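Local coordinates for autophagy protein 5 (Saccharomyces cerevisiae, PDB 2DYO) that takes part in cytoplasm-to-vacuole transport and autophagic vesicle formation and is required for selective autophagy of the nucleus and mitochondria, at residues T231-E236 with I260-L265; V251-Q256 with L280-V285. All coordinates share one frame; numbering follows the deposited sequence.

Interaction 1. Residues T231-E236 with I260-L265; sequences TLKDIE and IPWHML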
loop_
_atom_site.group_PDB
_atom_site.type_symbol
_atom_site.label_atom_id
_atom_site.label_comp_id
_atom_site.label_asym_id
_atom_site.label_seq_id
_atom_site.Cartn_x
_atom_site.Cartn_y
_atom_site.Cartn_z
ATOM N N THR A 231 23.720 -3.042 -4.296
ATOM C CA THR A 231 23.255 -2.259 -3.165
ATOM C C THR A 231 22.399 -1.163 -3.804
ATOM O O THR A 231 22.362 -1.043 -5.031
ATOM C CB THR A 231 24.419 -1.574 -2.441
ATOM O OG1 THR A 231 25.060 -0.675 -3.353
ATOM C CG2 THR A 231 25.438 -2.600 -1.953
ATOM N N LEU A 232 21.705 -0.372 -2.995
ATOM C CA LEU A 232 20.900 0.710 -3.557
ATOM C C LEU A 232 21.804 1.679 -4.318
ATOM O O LEU A 232 21.429 2.197 -5.371
ATOM C CB LEU A 232 20.155 1.463 -2.456
ATOM C CG LEU A 232 18.966 0.731 -1.825
ATOM C CD1 LEU A 232 18.292 1.634 -0.793
ATOM C CD2 LEU A 232 17.968 0.338 -2.918
ATOM N N LYS A 233 22.996 1.925 -3.782
ATOM C CA LYS A 233 23.944 2.827 -4.437
ATOM C C LYS A 233 24.304 2.290 -5.817
ATOM O O LYS A 233 24.447 3.051 -6.771
ATOM C CB LYS A 233 25.218 2.967 -3.604
ATOM C CG LYS A 233 26.255 3.910 -4.208
ATOM C CD LYS A 233 25.842 5.367 -4.030
ATOM C CE LYS A 233 26.944 6.325 -4.486
ATOM N NZ LYS A 233 26.655 7.728 -4.047
ATOM N N ASP A 234 24.452 0.974 -5.914
ATOM C CA ASP A 234 24.789 0.324 -7.175
ATOM C C ASP A 234 23.757 0.593 -8.269
ATOM O O ASP A 234 24.081 0.567 -9.458
ATOM C CB ASP A 234 24.912 -1.188 -6.975
ATOM C CG ASP A 234 26.241 -1.594 -6.379
ATOM O OD1 ASP A 234 26.352 -2.754 -5.928
ATOM O OD2 ASP A 234 27.175 -0.764 -6.374
ATOM N N ILE A 235 22.506 0.832 -7.882
ATOM C CA ILE A 235 21.488 1.099 -8.886
ATOM C C ILE A 235 21.089 2.565 -8.873
ATOM O O ILE A 235 19.964 2.918 -9.235
ATOM C CB ILE A 235 20.229 0.221 -8.681
ATOM C CG1 ILE A 235 19.539 0.569 -7.363
ATOM C CG2 ILE A 235 20.612 -1.247 -8.716
ATOM C CD1 ILE A 235 18.113 0.008 -7.264
ATOM N N GLU A 236 22.026 3.414 -8.456
ATOM C CA GLU A 236 21.813 4.854 -8.386
ATOM C C GLU A 236 21.418 5.396 -9.756
ATOM O O GLU A 236 20.821 6.468 -9.857
ATOM C CB GLU A 236 23.093 5.556 -7.913
ATOM C CG GLU A 236 24.277 5.363 -8.864
ATOM C CD GLU A 236 25.571 6.004 -8.371
ATOM O OE1 GLU A 236 26.626 5.773 -9.006
ATOM O OE2 GLU A 236 25.539 6.739 -7.361
ATOM N N ILE A 260 16.079 4.166 4.415
ATOM C CA ILE A 260 16.942 3.072 4.006
ATOM C C ILE A 260 18.322 3.602 3.595
ATOM O O ILE A 260 18.429 4.520 2.778
ATOM C CB ILE A 260 16.320 2.286 2.823
ATOM C CG1 ILE A 260 14.913 1.790 3.198
ATOM C CG2 ILE A 260 17.199 1.104 2.466
ATOM C CD1 ILE A 260 14.873 0.812 4.359
ATOM N N PRO A 261 19.395 3.038 4.173
ATOM C CA PRO A 261 20.775 3.446 3.873
ATOM C C PRO A 261 21.163 3.070 2.441
ATOM O O PRO A 261 20.695 2.060 1.920
ATOM C CB PRO A 261 21.606 2.661 4.891
ATOM C CG PRO A 261 20.641 2.330 5.988
ATOM C CD PRO A 261 19.372 2.020 5.238
ATOM N N TRP A 262 22.029 3.863 1.813
ATOM C CA TRP A 262 22.454 3.562 0.447
ATOM C C TRP A 262 23.233 2.256 0.322
ATOM O O TRP A 262 23.243 1.643 -0.745
ATOM C CB TRP A 262 23.308 4.697 -0.128
ATOM C CG TRP A 262 22.522 5.909 -0.514
ATOM C CD1 TRP A 262 22.363 7.050 0.217
ATOM C CD2 TRP A 262 21.766 6.093 -1.718
ATOM N NE1 TRP A 262 21.553 7.936 -0.458
ATOM C CE2 TRP A 262 21.173 7.374 -1.648
ATOM C CE3 TRP A 262 21.532 5.300 -2.852
ATOM C CZ2 TRP A 262 20.358 7.883 -2.669
ATOM C CZ3 TRP A 262 20.722 5.805 -3.869
ATOM C CH2 TRP A 262 20.145 7.087 -3.768
ATOM N N HIS A 263 23.895 1.824 1.394
ATOM C CA HIS A 263 24.664 0.584 1.320
ATOM C C HIS A 263 23.792 -0.662 1.461
ATOM O O HIS A 263 24.284 -1.786 1.370
ATOM C CB HIS A 263 25.780 0.555 2.373
ATOM C CG HIS A 263 25.301 0.708 3.784
ATOM N ND1 HIS A 263 25.111 1.937 4.377
ATOM C CD2 HIS A 263 25.006 -0.217 4.729
ATOM C CE1 HIS A 263 24.725 1.764 5.630
ATOM N NE2 HIS A 263 24.653 0.467 5.869
ATOM N N MET A 264 22.499 -0.468 1.686
ATOM C CA MET A 264 21.592 -1.605 1.821
ATOM C C MET A 264 21.565 -2.441 0.545
ATOM O O MET A 264 21.496 -1.900 -0.560
ATOM C CB MET A 264 20.178 -1.114 2.150
ATOM C CG MET A 264 19.097 -2.156 1.942
ATOM S SD MET A 264 18.139 -2.478 3.427
ATOM C CE MET A 264 18.831 -4.051 3.906
ATOM N N LEU A 265 21.627 -3.759 0.706
ATOM C CA LEU A 265 21.595 -4.692 -0.422
ATOM C C LEU A 265 20.177 -4.785 -0.980
ATOM O O LEU A 265 19.218 -4.992 -0.232
ATOM C CB LEU A 265 22.049 -6.083 0.026
ATOM C CG LEU A 265 23.518 -6.237 0.424
ATOM C CD1 LEU A 265 23.742 -7.599 1.089
ATOM C CD2 LEU A 265 24.392 -6.093 -0.813
#

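Interaction 2. Residues V251-Q256 with L280-V285; sequences VMVICQ and LYITLV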
loop_
_atom_site.group_PDB
_atom_site.type_symbol
_atom_site.label_atom_id
_atom_site.label_comp_id
_atom_site.label_asym_id
_atom_site.label_seq_id
_atom_site.Cartn_x
_atom_site.Cartn_y
_atom_site.Cartn_z
ATOM N N VAL A 251 18.822 13.074 -1.944
ATOM C CA VAL A 251 17.649 12.222 -2.038
ATOM C C VAL A 251 17.659 11.245 -0.876
ATOM O O VAL A 251 18.702 10.685 -0.550
ATOM C CB VAL A 251 17.661 11.367 -3.333
ATOM C CG1 VAL A 251 16.307 10.713 -3.527
ATOM C CG2 VAL A 251 18.041 12.211 -4.530
ATOM N N MET A 252 16.510 11.059 -0.236
ATOM C CA MET A 252 16.406 10.086 0.848
ATOM C C MET A 252 15.484 8.990 0.329
ATOM O O MET A 252 14.481 9.274 -0.316
ATOM C CB MET A 252 15.804 10.707 2.114
ATOM C CG MET A 252 15.477 9.679 3.196
ATOM S SD MET A 252 15.006 10.410 4.785
ATOM C CE MET A 252 13.406 11.045 4.429
ATOM N N VAL A 253 15.847 7.743 0.591
ATOM C CA VAL A 253 15.056 6.607 0.154
ATOM C C VAL A 253 14.183 6.144 1.308
ATOM O O VAL A 253 14.688 5.844 2.384
ATOM C CB VAL A 253 15.961 5.450 -0.279
ATOM C CG1 VAL A 253 15.117 4.245 -0.698
ATOM C CG2 VAL A 253 16.851 5.910 -1.426
ATOM N N ILE A 254 12.877 6.107 1.071
ATOM C CA ILE A 254 11.905 5.674 2.069
ATOM C C ILE A 254 11.219 4.403 1.570
ATOM O O ILE A 254 10.657 4.375 0.472
ATOM C CB ILE A 254 10.810 6.745 2.298
ATOM C CG1 ILE A 254 11.435 8.036 2.836
ATOM C CG2 ILE A 254 9.747 6.209 3.258
ATOM C CD1 ILE A 254 12.203 7.861 4.136
ATOM N N CYS A 255 11.283 3.351 2.374
ATOM C CA CYS A 255 10.654 2.081 2.042
ATOM C C CYS A 255 9.878 1.646 3.274
ATOM O O CYS A 255 10.420 1.651 4.373
ATOM C CB CYS A 255 11.712 1.030 1.700
ATOM S SG CYS A 255 11.046 -0.564 1.226
ATOM N N GLN A 256 8.613 1.280 3.096
ATOM C CA GLN A 256 7.804 0.848 4.230
ATOM C C GLN A 256 7.853 1.876 5.363
ATOM O O GLN A 256 7.996 1.523 6.540
ATOM C CB GLN A 256 8.293 -0.509 4.747
ATOM C CG GLN A 256 7.990 -1.679 3.815
ATOM C CD GLN A 256 6.534 -2.128 3.864
ATOM O OE1 GLN A 256 5.723 -1.580 4.613
ATOM N NE2 GLN A 256 6.202 -3.136 3.068
ATOM N N LEU A 280 8.366 -4.238 -4.494
ATOM C CA LEU A 280 9.103 -3.450 -3.511
ATOM C C LEU A 280 8.898 -2.015 -3.969
ATOM O O LEU A 280 9.137 -1.697 -5.134
ATOM C CB LEU A 280 10.599 -3.765 -3.542
ATOM C CG LEU A 280 11.445 -2.761 -2.743
ATOM C CD1 LEU A 280 11.117 -2.869 -1.247
ATOM C CD2 LEU A 280 12.917 -3.032 -2.983
ATOM N N TYR A 281 8.443 -1.149 -3.068
ATOM C CA TYR A 281 8.227 0.246 -3.422
ATOM C C TYR A 281 9.170 1.161 -2.661
ATOM O O TYR A 281 9.325 1.034 -1.447
ATOM C CB TYR A 281 6.800 0.704 -3.087
ATOM C CG TYR A 281 5.696 0.095 -3.911
ATOM C CD1 TYR A 281 5.162 -1.144 -3.588
ATOM C CD2 TYR A 281 5.152 0.788 -4.994
ATOM C CE1 TYR A 281 4.100 -1.684 -4.318
ATOM C CE2 TYR A 281 4.100 0.260 -5.730
ATOM C CZ TYR A 281 3.576 -0.973 -5.383
ATOM O OH TYR A 281 2.513 -1.483 -6.078
ATOM N N ILE A 282 9.824 2.073 -3.370
ATOM C CA ILE A 282 10.651 3.032 -2.665
ATOM C C ILE A 282 10.122 4.406 -3.018
ATOM O O ILE A 282 9.652 4.648 -4.140
ATOM C CB ILE A 282 12.163 2.910 -2.989
ATOM C CG1 ILE A 282 12.424 3.083 -4.477
ATOM C CG2 ILE A 282 12.690 1.555 -2.505
ATOM C CD1 ILE A 282 13.884 2.860 -4.833
ATOM N N THR A 283 10.152 5.293 -2.034
ATOM C CA THR A 283 9.675 6.652 -2.218
ATOM C C THR A 283 10.857 7.594 -2.031
ATOM O O THR A 283 11.535 7.555 -1.008
ATOM C CB THR A 283 8.576 6.977 -1.190
ATOM O OG1 THR A 283 7.474 6.079 -1.388
ATOM C CG2 THR A 283 8.095 8.414 -1.341
ATOM N N LEU A 284 11.112 8.421 -3.037
ATOM C CA LEU A 284 12.223 9.357 -2.980
ATOM C C LEU A 284 11.747 10.693 -2.438
ATOM O O LEU A 284 10.802 11.278 -2.961
ATOM C CB LEU A 284 12.818 9.550 -4.373
ATOM C CG LEU A 284 13.215 8.261 -5.097
ATOM C CD1 LEU A 284 13.746 8.608 -6.483
ATOM C CD2 LEU A 284 14.260 7.503 -4.286
ATOM N N VAL A 285 12.401 11.170 -1.387
ATOM C CA VAL A 285 12.035 12.450 -0.795
ATOM C C VAL A 285 13.264 13.350 -0.654
ATOM O O VAL A 285 14.356 12.888 -0.322
ATOM C CB VAL A 285 11.390 12.259 0.594
ATOM C CG1 VAL A 285 10.235 11.258 0.502
ATOM C CG2 VAL A 285 12.420 11.784 1.582
HETATM O O HOH W 1 7.994 3.896 0.281
HETATM O O HOH W 2 7.498 0.586 0.507
#

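Interaction 1. Residues T231-E236 with I260-L265
Leu232 and Trp262 meet with the indole turned edge-on: carbonyl carbon Leu232 C and amide Lys233 N lie in the ring plane at its rim, and Trp262 CE3 comes to 3.8 Å from Lys233 N. Chi1 of -75° puts CG of Trp262 anti to the carbonyl carbon, and chi2 of 99° sets the turn of the ring. Lys233 reaches over the indole, but its NZ is 5.8 Å from the centroid of the five-membered ring of Trp262, at most a weak cation-pi attraction. On the buried side the Leu232 and Ile260 side chains cross at about a right angle, with Leu232 CD1 tight against Ile260 CG2 at 3.5 Å. In this ubiquitin-like UblB domain, the contact joins the loop before helix 236-239 to the type I turn Pro261-Met264 that leads from strand 258-260 into helix 266-273; Leu266 and Leu269 of that helix also touch Leu232. Two backbone bonds clamp the loops: Leu232 N gives to Met264 O at 2.9 Å, and Lys233 N to Trp262 O at 3.1 Å. Thr231 lays CG2 against Leu265 CD2 at 3.8 Å, the two side chains crossing obliquely. Its OG1 accepts from Asp234 N in an ST motif, while Asp234 OD1 takes Thr231 N from above the carboxylate plane.

Interaction 2. Residues V251-Q256 with L280-V285
Met252 and Val285 form a hydrogen-bonded pair of an antiparallel ladder between strands 251-255 and 280-286, neighbours in the mixed sheet of the ubiquitin-like UblB domain. Met252 N reaches Val285 O at 2.8 Å, and Val285 N returns to Met252 O. Two residues along, Ile254 and Thr283 repeat the exchange, with Thr283 N to Ile254 O at 2.7 Å. Between these pairs Val253 faces Leu284 in a non-hydrogen-bonded pair, their side chains side by side and pointing the same way; Val253 CG1, anti to its backbone N (chi1 178°), also packs on Ile282 CB at 4.0 Å. Val251 CG1 lies 3.8 Å from Leu284 CB, extending this apolar face, which Ile207 of strand 205-208 also touches through Ile282 and Leu284. Met252, Ile254, Thr283 and Val285 occupy the other face, where Ile254 crosses Val285 at about a right angle and Asp95 of helix 90-98 touches Ile254 and Thr283. Toward the Gln256 end, Cys255 SG meets Leu280 CD1, and Leu269 of helix 266-273 touches both side chains. Further out, Gln208 NE2 is bonded to Thr283 OG1, and Gln256 NE2 bonds Glu45 OE1 and Leu273 O. Where the strand gives way to Gln256, a water accepts from Gln256 N and donates to Tyr281 O. A second water donates to Ile254 O at 2.7 Å, giving that carbonyl a partner besides Thr283 N, and accepts from Thr283 OG1 at 2.8 Å.

In the fold
Following the chain, residues 231-236 come first, then strand 251-255, then 260-265 and finally residues 280-285, so the two contacts cross rather than nest. Interaction 1 closes a loop that runs through helix 236-239 and the strands 251-255 and 258-260; interaction 2 closes one holding strand 258-260 and helix 266-273. Each skips 23 residues, and their centres are about 11 Å apart. They meet where Ile260 N probably bonds Val253 O, at 3.0 Å, and where Ile260 packs on Cys255. Strand 251-255 thus has strand 280-286 as one neighbour and strand 258-260, the outermost of the sheet on that side within this chain, as the other, and interaction 1 ties the loop before helix 236-239 to that margin.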